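Local coordinates for iron-sulfur cluster co-chaperone protein HscB (Homo sapiens, PDB 3BVO), which serves as a mitochondrial J-type co-chaperone in iron-sulfur cluster assembly, interacting with the scaffold ISCU and the chaperone HSPA9, at residues A[119-124]-A[189-194]; A[44-49]-A[107-112]; A[73-78]-A[87-92]; A[68-73]-A[95-100]. All blocks are in the same frame, centred on the assembly; numbering follows the deposited sequence.

How the interactions relate
Interactions 2, 3 and 4 all belong to the J domain, whereas interaction 1 ties the loop between helix 106-116 and helix 131-146 to helix 180-203. Interactions 3 and 4 share V73 and helix 83-104, their centres 10 Å apart, so one helical hairpin is described at its tip and farther along its length. Interaction 2 packs against interaction 4 through Y45 and A99 (CD1 to CB 3.3 Å). Helix 106-116 then carries the fold on to interaction 1, where L107 CD1 lies 3.8 Å from M190 CB. Interactions 1 and 3 are 33 Å apart between centres. Of the four, interaction 3 approaches the zinc site: the side chain of H92 is about 13 Å from the metal.

Interaction 1: A[119-124]-A[189-194]; sequences IEIPER and KMRYFS
R124 lays its guanidinium over one face of the Y192 ring, and this is the close part of the contact. Its NE stands 3.5 Å above the ring plane, toward the rim, while NH1 comes within 3.3 Å of Y192 CE1. The two flat groups are tilted 46° against each other, so the overlap is not a parallel stack. R124 CG adds a CH-pi contact, 4.3 Å from the centroid of the Y192 ring; an arginine suits the place because its long, extended chain offers both methylenes and a flat cation. Y192 has further partners: its hydroxyl is hydrogen-bonded to D126 and its ring stands edge-to-face with F133. The contact joins the loop between helix 106-116 and helix 131-146 to helix 180-203, a member of the bundle it forms with helices 131-146 and 150-176. R191 reaches back toward the loop, its chain bent at chi3 (-42°), which turns NE aside from the line of the chain. One face of its guanidinium has R124 N 3.9 Å above its centre, and I121 CG2 lies at its edge, 3.5 Å from NH1. Toward solvent the fit is looser. P122 and E123 are exposed and bury little; E123, the centre of an inverse gamma turn, keeps its carboxylate OE1 6.7 Å from R191 NH2, too far for a salt bridge.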
# COMPACT_ATOMS: atom_id res chain seq x y z
N ILE A 119 -2.41 14.84 -2.37
CA ILE A 119 -3.86 14.79 -2.43
C ILE A 119 -4.35 13.90 -1.29
O ILE A 119 -4.02 12.70 -1.24
CB ILE A 119 -4.31 14.21 -3.79
CG1 ILE A 119 -4.25 15.29 -4.86
CG2 ILE A 119 -5.71 13.56 -3.68
CD1 ILE A 119 -4.56 14.82 -6.28
N GLU A 120 -5.11 14.50 -0.38
CA GLU A 120 -5.67 13.75 0.74
C GLU A 120 -7.07 13.25 0.38
O GLU A 120 -7.79 13.89 -0.38
CB GLU A 120 -5.70 14.61 2.01
CG GLU A 120 -5.67 13.81 3.31
CD GLU A 120 -4.43 12.95 3.46
OE1 GLU A 120 -3.32 13.43 3.19
OE2 GLU A 120 -4.57 11.77 3.85
N ILE A 121 -7.44 12.10 0.92
CA ILE A 121 -8.70 11.46 0.60
C ILE A 121 -9.69 11.53 1.76
O ILE A 121 -9.33 11.21 2.90
CB ILE A 121 -8.52 9.97 0.21
CG1 ILE A 121 -7.03 9.60 0.12
CG2 ILE A 121 -9.29 9.66 -1.08
CD1 ILE A 121 -6.41 9.18 1.46
N PRO A 122 -10.93 11.95 1.48
CA PRO A 122 -11.99 11.94 2.49
C PRO A 122 -12.43 10.51 2.74
O PRO A 122 -12.38 9.68 1.83
CB PRO A 122 -13.12 12.75 1.84
CG PRO A 122 -12.52 13.38 0.62
CD PRO A 122 -11.43 12.47 0.20
N GLU A 123 -12.87 10.22 3.97
CA GLU A 123 -13.12 8.83 4.37
C GLU A 123 -14.40 8.26 3.77
O GLU A 123 -15.46 8.25 4.40
CB GLU A 123 -13.10 8.70 5.89
CG GLU A 123 -12.69 7.32 6.38
CD GLU A 123 -12.35 7.29 7.86
OE1 GLU A 123 -11.55 8.17 8.33
OE2 GLU A 123 -12.89 6.38 8.56
N ARG A 124 -14.28 7.80 2.52
CA ARG A 124 -15.36 7.15 1.77
C ARG A 124 -16.63 8.00 1.74
O ARG A 124 -17.74 7.48 1.90
CB ARG A 124 -15.62 5.74 2.35
CG ARG A 124 -16.23 4.73 1.39
CD ARG A 124 -16.31 3.36 2.06
NE ARG A 124 -17.41 2.53 1.55
CZ ARG A 124 -18.59 2.37 2.15
NH1 ARG A 124 -19.51 1.60 1.60
NH2 ARG A 124 -18.85 2.98 3.31
N LYS A 189 -13.83 4.68 -5.85
CA LYS A 189 -14.77 3.65 -6.28
C LYS A 189 -14.25 2.31 -5.86
O LYS A 189 -14.97 1.51 -5.29
CB LYS A 189 -14.99 3.68 -7.79
CG LYS A 189 -15.88 4.81 -8.28
CD LYS A 189 -16.21 4.63 -9.74
CE LYS A 189 -16.88 5.86 -10.33
NZ LYS A 189 -17.31 5.60 -11.73
N MSE A 190 -12.98 2.07 -6.11
CA MSE A 190 -12.40 0.78 -5.79
C MSE A 190 -12.52 0.47 -4.31
O MSE A 190 -12.58 -0.71 -3.92
CB MSE A 190 -10.95 0.72 -6.22
CG MSE A 190 -10.77 0.61 -7.71
SE MSE A 190 -8.88 0.82 -8.19
CE MSE A 190 -8.06 -0.39 -6.87
N ARG A 191 -12.59 1.51 -3.49
CA ARG A 191 -12.78 1.29 -2.07
C ARG A 191 -14.12 0.58 -1.80
O ARG A 191 -14.17 -0.39 -1.03
CB ARG A 191 -12.64 2.58 -1.27
CG ARG A 191 -11.97 2.35 0.08
CD ARG A 191 -12.09 3.52 1.03
NE ARG A 191 -11.87 4.78 0.33
CZ ARG A 191 -11.27 5.85 0.85
NH1 ARG A 191 -11.14 6.95 0.11
NH2 ARG A 191 -10.79 5.82 2.08
N TYR A 192 -15.19 1.05 -2.46
CA TYR A 192 -16.50 0.40 -2.38
C TYR A 192 -16.44 -1.07 -2.70
O TYR A 192 -16.83 -1.91 -1.89
CB TYR A 192 -17.52 1.10 -3.26
CG TYR A 192 -18.03 2.37 -2.64
CD1 TYR A 192 -19.07 2.36 -1.69
CD2 TYR A 192 -17.46 3.61 -2.97
CE1 TYR A 192 -19.54 3.55 -1.11
CE2 TYR A 192 -17.92 4.80 -2.39
CZ TYR A 192 -18.95 4.76 -1.46
OH TYR A 192 -19.39 5.93 -0.90
N PHE A 193 -15.93 -1.39 -3.87
CA PHE A 193 -15.92 -2.77 -4.29
C PHE A 193 -15.09 -3.68 -3.41
O PHE A 193 -15.44 -4.84 -3.26
CB PHE A 193 -15.57 -2.90 -5.77
CG PHE A 193 -16.71 -2.52 -6.68
CD1 PHE A 193 -17.20 -1.21 -6.69
CD2 PHE A 193 -17.30 -3.45 -7.50
CE1 PHE A 193 -18.27 -0.84 -7.50
CE2 PHE A 193 -18.37 -3.09 -8.33
CZ PHE A 193 -18.85 -1.78 -8.33
N SER A 194 -14.03 -3.16 -2.79
CA SER A 194 -13.24 -3.94 -1.81
C SER A 194 -14.08 -4.38 -0.64
O SER A 194 -14.08 -5.55 -0.28
CB SER A 194 -12.07 -3.14 -1.29
OG SER A 194 -11.13 -2.97 -2.33

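Interaction 2: A[44-49]-A[107-112]; sequences DYFSLM and LSRGLY
Y45 and Y112 form an offset stack, their ring centroids 4.6 Å apart and their planes at 29°. Y45 CD2 sits over one face of the Y112 ring, toward its rim and 3.4 Å from Y112 CZ, while Y112 OH lies over a face of the Y45 ring. At the edge of Y112, near its plane, comes F46, with CE2 3.8 Å from Y112 CD2. F46 also meets the aliphatic part of R109, its CZ 4.2 Å from R109 CG. Y112 CG is anti to the backbone N (chi1 -177°), which points the side chain off its helix; the hydroxyl lies beside the start of helix 45-48. There Y45 N donates to Y112 OH (3.1 Å, 158° at the hydrogen). A phenylalanine in place of Y112 would keep the ring but would probably leave the Y45 amide without this acceptor. Next to it, D44 is the N-cap, its OD1 accepting from S47 N (2.8 Å) and its OD2 in a salt bridge with R53. The contact thus joins the short helix that opens the J domain to helix 106-116, which closes it. The guanidinium of R109 turns to F55, bonding its carbonyl and making a cation-pi contact with its ring, and it also binds the carbonyls of L103 and L104 at the end of helix 83-104. Amides in the first turn of a helix lack acceptors from their own helix; here a phenol and a carboxylate supply them, consistent with a choice of tyrosine and aspartate over apolar residues.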
# COMPACT_ATOMS: atom_id res chain seq x y z
N ASP A 44 10.17 7.99 1.11
CA ASP A 44 8.87 7.42 0.76
C ASP A 44 8.98 5.90 0.61
O ASP A 44 10.09 5.33 0.58
CB ASP A 44 8.29 8.09 -0.50
CG ASP A 44 8.87 7.54 -1.81
OD1 ASP A 44 8.93 6.30 -1.98
OD2 ASP A 44 9.23 8.37 -2.69
N TYR A 45 7.83 5.23 0.50
CA TYR A 45 7.79 3.78 0.40
C TYR A 45 8.38 3.22 -0.91
O TYR A 45 9.01 2.17 -0.90
CB TYR A 45 6.36 3.28 0.60
CG TYR A 45 5.82 3.38 2.01
CD1 TYR A 45 6.66 3.39 3.13
CD2 TYR A 45 4.44 3.40 2.24
CE1 TYR A 45 6.15 3.44 4.40
CE2 TYR A 45 3.93 3.46 3.50
CZ TYR A 45 4.78 3.48 4.58
OH TYR A 45 4.24 3.54 5.85
N PHE A 46 8.18 3.91 -2.02
CA PHE A 46 8.71 3.43 -3.29
C PHE A 46 10.23 3.38 -3.26
O PHE A 46 10.86 2.47 -3.81
CB PHE A 46 8.20 4.28 -4.44
CG PHE A 46 6.73 4.13 -4.71
CD1 PHE A 46 6.26 3.03 -5.43
CD2 PHE A 46 5.82 5.06 -4.22
CE1 PHE A 46 4.91 2.87 -5.66
CE2 PHE A 46 4.47 4.90 -4.45
CZ PHE A 46 4.00 3.80 -5.16
N SER A 47 10.81 4.38 -2.61
CA SER A 47 12.25 4.47 -2.46
C SER A 47 12.74 3.35 -1.55
O SER A 47 13.69 2.63 -1.89
CB SER A 47 12.64 5.83 -1.88
OG SER A 47 13.98 5.80 -1.39
N LEU A 48 12.07 3.20 -0.42
CA LEU A 48 12.44 2.18 0.56
C LEU A 48 12.32 0.80 -0.03
O LEU A 48 13.06 -0.08 0.32
CB LEU A 48 11.60 2.29 1.84
CG LEU A 48 11.84 1.28 2.97
CD1 LEU A 48 13.21 1.42 3.56
CD2 LEU A 48 10.82 1.41 4.06
N MSE A 49 11.39 0.62 -0.95
CA MSE A 49 11.21 -0.67 -1.58
C MSE A 49 11.95 -0.75 -2.89
O MSE A 49 11.80 -1.71 -3.64
CB MSE A 49 9.73 -0.97 -1.75
CG MSE A 49 9.04 -1.31 -0.43
SE MSE A 49 9.73 -2.97 0.37
CE MSE A 49 9.87 -2.34 2.20
N LEU A 107 -4.85 -1.27 -4.28
CA LEU A 107 -5.67 -0.22 -3.69
C LEU A 107 -4.85 0.72 -2.82
O LEU A 107 -4.84 1.93 -3.08
CB LEU A 107 -6.85 -0.79 -2.90
CG LEU A 107 -7.86 0.20 -2.29
CD1 LEU A 107 -8.50 1.10 -3.34
CD2 LEU A 107 -8.93 -0.54 -1.52
N SER A 108 -4.16 0.18 -1.82
CA SER A 108 -3.38 1.02 -0.91
C SER A 108 -2.27 1.72 -1.65
O SER A 108 -1.90 2.84 -1.32
CB SER A 108 -2.78 0.22 0.23
OG SER A 108 -2.18 -0.95 -0.28
N ARG A 109 -1.74 1.05 -2.67
CA ARG A 109 -0.76 1.66 -3.54
C ARG A 109 -1.32 2.91 -4.23
O ARG A 109 -0.75 4.00 -4.11
CB ARG A 109 -0.33 0.65 -4.58
CG ARG A 109 0.91 1.02 -5.31
CD ARG A 109 1.10 0.12 -6.47
NE ARG A 109 0.82 -1.28 -6.13
CZ ARG A 109 0.54 -2.21 -7.03
NH1 ARG A 109 0.30 -3.46 -6.64
NH2 ARG A 109 0.50 -1.89 -8.31
N GLY A 110 -2.43 2.77 -4.94
CA GLY A 110 -3.14 3.93 -5.48
C GLY A 110 -3.30 5.07 -4.47
O GLY A 110 -2.89 6.22 -4.74
N LEU A 111 -3.87 4.79 -3.30
CA LEU A 111 -4.09 5.85 -2.33
C LEU A 111 -2.79 6.47 -1.83
O LEU A 111 -2.74 7.68 -1.60
CB LEU A 111 -4.91 5.36 -1.16
CG LEU A 111 -6.31 4.91 -1.56
CD1 LEU A 111 -7.00 4.20 -0.40
CD2 LEU A 111 -7.13 6.09 -2.08
N TYR A 112 -1.76 5.64 -1.66
CA TYR A 112 -0.46 6.15 -1.21
C TYR A 112 0.18 7.00 -2.29
O TYR A 112 0.80 8.03 -2.01
CB TYR A 112 0.48 5.03 -0.80
CG TYR A 112 1.80 5.54 -0.26
CD1 TYR A 112 1.86 6.24 0.95
CD2 TYR A 112 2.99 5.33 -0.96
CE1 TYR A 112 3.05 6.70 1.45
CE2 TYR A 112 4.20 5.81 -0.48
CZ TYR A 112 4.22 6.49 0.73
OH TYR A 112 5.41 6.96 1.24

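Interaction 3: A[73-78]-A[87-92]; sequences VHPDFF and DFSEKH
S89 of helix 83-104 reaches into the loop that carries H74, P75 and D76, the HPD motif by which J domains characteristically stimulate their Hsp70 partner. The polar link is one bond, S89 OG to V73 O (2.7 Å), the donor tilted 30° from the carbonyl plane. Chi1 of 154° turns OG away from its own backbone N and out to this carbonyl at the end of helix 59-73; a serine is short enough to fit so close. Packing contacts lie beside this bond: P75 CG is 3.8 Å from the hydroxyl oxygen S89 OG and reaches E90 CA as well, while V73 CB meets H92 CB at 3.7 Å, and H92 is held by a bond from NE2 to the carbonyl of Q37. F78 also packs on S89, its ring CG 3.7 Å from S89 CB. An alanine in place of F78 would remove the ring and would probably open a gap beside S89 CB and OG. The side chains of H74 and D76 set out away from residues 87-92, and within the loop D76 N makes a weak bond to H74 ND1, 3.4 Å long.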
# COMPACT_ATOMS: atom_id res chain seq x y z
N VAL A 73 17.48 -5.55 9.13
CA VAL A 73 16.94 -4.75 10.24
C VAL A 73 16.05 -5.47 11.26
O VAL A 73 15.71 -4.90 12.30
CB VAL A 73 16.20 -3.49 9.74
CG1 VAL A 73 17.13 -2.61 8.95
CG2 VAL A 73 14.97 -3.88 8.94
N HIS A 74 15.67 -6.72 10.98
CA HIS A 74 14.77 -7.46 11.86
C HIS A 74 15.31 -7.65 13.29
O HIS A 74 16.46 -8.05 13.46
CB HIS A 74 14.38 -8.81 11.26
CG HIS A 74 13.19 -9.44 11.93
ND1 HIS A 74 13.31 -10.31 12.99
CD2 HIS A 74 11.87 -9.29 11.70
CE1 HIS A 74 12.10 -10.68 13.38
NE2 HIS A 74 11.21 -10.08 12.61
N PRO A 75 14.47 -7.37 14.31
CA PRO A 75 14.92 -7.32 15.70
C PRO A 75 15.64 -8.57 16.22
O PRO A 75 16.40 -8.47 17.19
CB PRO A 75 13.62 -7.08 16.48
CG PRO A 75 12.74 -6.40 15.50
CD PRO A 75 13.03 -7.07 14.21
N ASP A 76 15.40 -9.71 15.57
CA ASP A 76 16.06 -10.97 15.88
C ASP A 76 17.59 -10.87 15.90
O ASP A 76 18.26 -11.44 16.78
CB ASP A 76 15.63 -12.05 14.89
CG ASP A 76 14.25 -12.61 15.20
OD1 ASP A 76 13.42 -11.86 15.76
OD2 ASP A 76 13.99 -13.80 14.89
N PHE A 77 18.14 -10.15 14.93
CA PHE A 77 19.59 -9.95 14.81
C PHE A 77 20.13 -8.93 15.80
O PHE A 77 21.34 -8.79 15.95
CB PHE A 77 19.95 -9.55 13.38
CG PHE A 77 19.26 -10.35 12.33
CD1 PHE A 77 19.64 -11.67 12.06
CD2 PHE A 77 18.21 -9.80 11.60
CE1 PHE A 77 19.00 -12.41 11.08
CE2 PHE A 77 17.55 -10.53 10.63
CZ PHE A 77 17.95 -11.85 10.36
N PHE A 78 19.23 -8.23 16.49
CA PHE A 78 19.62 -7.19 17.44
C PHE A 78 19.28 -7.47 18.92
O PHE A 78 19.42 -6.59 19.78
CB PHE A 78 19.10 -5.84 16.96
CG PHE A 78 19.66 -5.43 15.64
CD1 PHE A 78 20.86 -4.74 15.57
CD2 PHE A 78 19.01 -5.77 14.46
CE1 PHE A 78 21.40 -4.37 14.34
CE2 PHE A 78 19.54 -5.40 13.23
CZ PHE A 78 20.74 -4.71 13.17
N ASP A 87 16.05 -0.35 19.43
CA ASP A 87 15.10 0.69 19.07
C ASP A 87 14.98 0.86 17.58
O ASP A 87 13.91 0.63 17.01
CB ASP A 87 15.50 2.02 19.69
CG ASP A 87 14.48 2.53 20.67
OD1 ASP A 87 13.34 2.81 20.22
OD2 ASP A 87 14.83 2.64 21.88
N PHE A 88 16.08 1.27 16.95
CA PHE A 88 16.08 1.55 15.52
C PHE A 88 15.76 0.33 14.67
O PHE A 88 15.12 0.46 13.63
CB PHE A 88 17.42 2.12 15.08
CG PHE A 88 17.72 3.46 15.66
CD1 PHE A 88 16.71 4.38 15.91
CD2 PHE A 88 19.04 3.81 15.93
CE1 PHE A 88 17.00 5.62 16.44
CE2 PHE A 88 19.34 5.07 16.46
CZ PHE A 88 18.31 5.97 16.71
N SER A 89 16.22 -0.84 15.11
CA SER A 89 15.94 -2.11 14.44
C SER A 89 14.44 -2.37 14.39
O SER A 89 13.92 -2.79 13.36
CB SER A 89 16.67 -3.26 15.15
OG SER A 89 16.03 -4.50 14.95
N GLU A 90 13.77 -2.11 15.51
CA GLU A 90 12.31 -2.18 15.60
C GLU A 90 11.65 -1.10 14.73
O GLU A 90 10.71 -1.39 13.97
CB GLU A 90 11.89 -2.06 17.08
CG GLU A 90 10.44 -1.67 17.33
CD GLU A 90 9.50 -2.85 17.29
OE1 GLU A 90 9.24 -3.37 16.19
OE2 GLU A 90 9.00 -3.25 18.36
N LYS A 91 12.14 0.13 14.81
CA LYS A 91 11.56 1.20 13.99
C LYS A 91 11.61 0.86 12.50
O LYS A 91 10.55 0.73 11.88
CB LYS A 91 12.17 2.56 14.32
CG LYS A 91 11.74 3.06 15.69
CD LYS A 91 12.13 4.51 16.00
CE LYS A 91 11.55 4.93 17.36
NZ LYS A 91 11.67 6.39 17.62
N HIS A 92 12.82 0.67 11.96
CA HIS A 92 13.05 0.22 10.58
C HIS A 92 12.11 -0.92 10.16
O HIS A 92 11.37 -0.80 9.18
CB HIS A 92 14.48 -0.27 10.40
CG HIS A 92 15.48 0.80 10.13
ND1 HIS A 92 15.56 1.46 8.92
CD2 HIS A 92 16.47 1.32 10.89
CE1 HIS A 92 16.54 2.34 8.96
NE2 HIS A 92 17.11 2.28 10.15

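Interaction 4: A[68-73]-A[95-100]; sequences QLQRLV and LVNDAY
V96 is the residue that L69, Q70 and V73 all touch, in the antiparallel hairpin of helix 59-73 and helix 83-104, the central pair of the J domain, and in the half near its connecting loop. The axes of the two short segments, 68-73 and 95-100, run 165° apart in direction and come within 10.7 Å of each other, a separation that branched aliphatic side chains can bridge. The first shell is made of aliphatic contacts: L69 CB lies 4.2 Å from V96 CG1, and V73 CG2 the same distance from V96 CG2. The two V96 methyls thus have different neighbours, a division that the beta-branched residue makes possible. Beside them Q70 crosses the gap, bent at chi2 (43°), and its amide NE2 ends 3.7 Å from V96 CG1. Farther out, polar groups border this apolar strip. Q70 OE1 is hydrogen-bonded to S93 OG, one turn back along the other helix, and N97 is paired with the hydroxyl of Y66, so both amides are positioned by partners of the opposite helix. Y66 of the same helix pair packs on V96; from outside the pair, M49 touches V96 and F28 touches L69. The Q70 and N97 amides stand with their planes 57° apart, NE2 of Q70 3.5 Å from OD1 of N97 and not hydrogen-bonded to it.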
# COMPACT_ATOMS: atom_id res chain seq x y z
N GLN A 68 15.49 -8.88 1.58
CA GLN A 68 16.81 -8.26 1.72
C GLN A 68 16.84 -7.38 2.97
O GLN A 68 17.74 -7.50 3.80
CB GLN A 68 17.17 -7.40 0.51
CG GLN A 68 17.40 -8.14 -0.79
CD GLN A 68 17.49 -7.21 -2.00
OE1 GLN A 68 17.22 -6.00 -1.91
NE2 GLN A 68 17.87 -7.78 -3.14
N LEU A 69 15.84 -6.50 3.08
CA LEU A 69 15.83 -5.51 4.14
C LEU A 69 15.57 -6.18 5.48
O LEU A 69 16.20 -5.82 6.49
CB LEU A 69 14.81 -4.40 3.87
CG LEU A 69 15.07 -3.62 2.58
CD1 LEU A 69 14.06 -2.50 2.40
CD2 LEU A 69 16.50 -3.07 2.57
N GLN A 70 14.68 -7.17 5.48
CA GLN A 70 14.31 -7.82 6.72
C GLN A 70 15.47 -8.68 7.24
O GLN A 70 15.54 -9.00 8.42
CB GLN A 70 13.01 -8.62 6.57
CG GLN A 70 12.08 -8.55 7.79
CD GLN A 70 11.95 -7.14 8.39
OE1 GLN A 70 12.84 -6.67 9.10
NE2 GLN A 70 10.82 -6.47 8.12
N ARG A 71 16.39 -8.99 6.34
CA ARG A 71 17.64 -9.66 6.69
C ARG A 71 18.54 -8.68 7.45
O ARG A 71 19.35 -9.09 8.28
CB ARG A 71 18.32 -10.16 5.41
CG ARG A 71 19.26 -11.34 5.60
CD ARG A 71 19.86 -11.85 4.27
NE ARG A 71 18.90 -12.64 3.48
CZ ARG A 71 18.39 -12.27 2.30
NH1 ARG A 71 17.52 -13.07 1.69
NH2 ARG A 71 18.72 -11.11 1.73
N LEU A 72 18.38 -7.39 7.19
CA LEU A 72 19.28 -6.36 7.73
C LEU A 72 18.79 -5.75 9.02
O LEU A 72 19.59 -5.46 9.89
CB LEU A 72 19.49 -5.24 6.70
CG LEU A 72 20.25 -5.59 5.42
CD1 LEU A 72 20.06 -4.49 4.39
CD2 LEU A 72 21.73 -5.84 5.70
N VAL A 73 17.48 -5.55 9.13
CA VAL A 73 16.94 -4.75 10.24
C VAL A 73 16.05 -5.47 11.26
O VAL A 73 15.71 -4.90 12.30
CB VAL A 73 16.20 -3.49 9.74
CG1 VAL A 73 17.13 -2.61 8.95
CG2 VAL A 73 14.97 -3.88 8.94
N LEU A 95 8.66 0.01 9.60
CA LEU A 95 8.49 0.79 8.36
C LEU A 95 8.52 -0.16 7.18
O LEU A 95 7.66 -0.09 6.30
CB LEU A 95 9.56 1.87 8.18
CG LEU A 95 9.73 3.02 9.18
CD1 LEU A 95 11.09 3.65 8.99
CD2 LEU A 95 8.64 4.08 9.03
N VAL A 96 9.49 -1.06 7.17
CA VAL A 96 9.63 -2.03 6.09
C VAL A 96 8.32 -2.77 5.87
O VAL A 96 7.85 -2.90 4.73
CB VAL A 96 10.79 -3.00 6.35
CG1 VAL A 96 10.83 -4.09 5.28
CG2 VAL A 96 12.11 -2.25 6.38
N ASN A 97 7.72 -3.23 6.96
CA ASN A 97 6.41 -3.86 6.88
C ASN A 97 5.36 -2.96 6.26
O ASN A 97 4.62 -3.40 5.38
CB ASN A 97 5.93 -4.33 8.26
CG ASN A 97 6.71 -5.51 8.77
OD1 ASN A 97 7.29 -6.28 8.00
ND2 ASN A 97 6.74 -5.66 10.09
N ASP A 98 5.28 -1.71 6.72
CA ASP A 98 4.28 -0.78 6.22
C ASP A 98 4.39 -0.66 4.72
O ASP A 98 3.50 -1.08 3.99
CB ASP A 98 4.42 0.59 6.86
CG ASP A 98 4.00 0.61 8.31
OD1 ASP A 98 3.24 -0.30 8.73
OD2 ASP A 98 4.43 1.54 9.02
N ALA A 99 5.51 -0.10 4.26
CA ALA A 99 5.82 -0.02 2.85
C ALA A 99 5.38 -1.30 2.10
O ALA A 99 4.55 -1.26 1.19
CB ALA A 99 7.31 0.24 2.67
N TYR A 100 5.91 -2.44 2.52
CA TYR A 100 5.59 -3.64 1.79
C TYR A 100 4.07 -3.85 1.62
O TYR A 100 3.58 -3.92 0.49
CB TYR A 100 6.23 -4.86 2.44
CG TYR A 100 5.85 -6.12 1.74
CD1 TYR A 100 6.20 -6.33 0.40
CD2 TYR A 100 5.12 -7.12 2.39
CE1 TYR A 100 5.86 -7.50 -0.28
CE2 TYR A 100 4.76 -8.30 1.72
CZ TYR A 100 5.14 -8.48 0.39
OH TYR A 100 4.81 -9.63 -0.28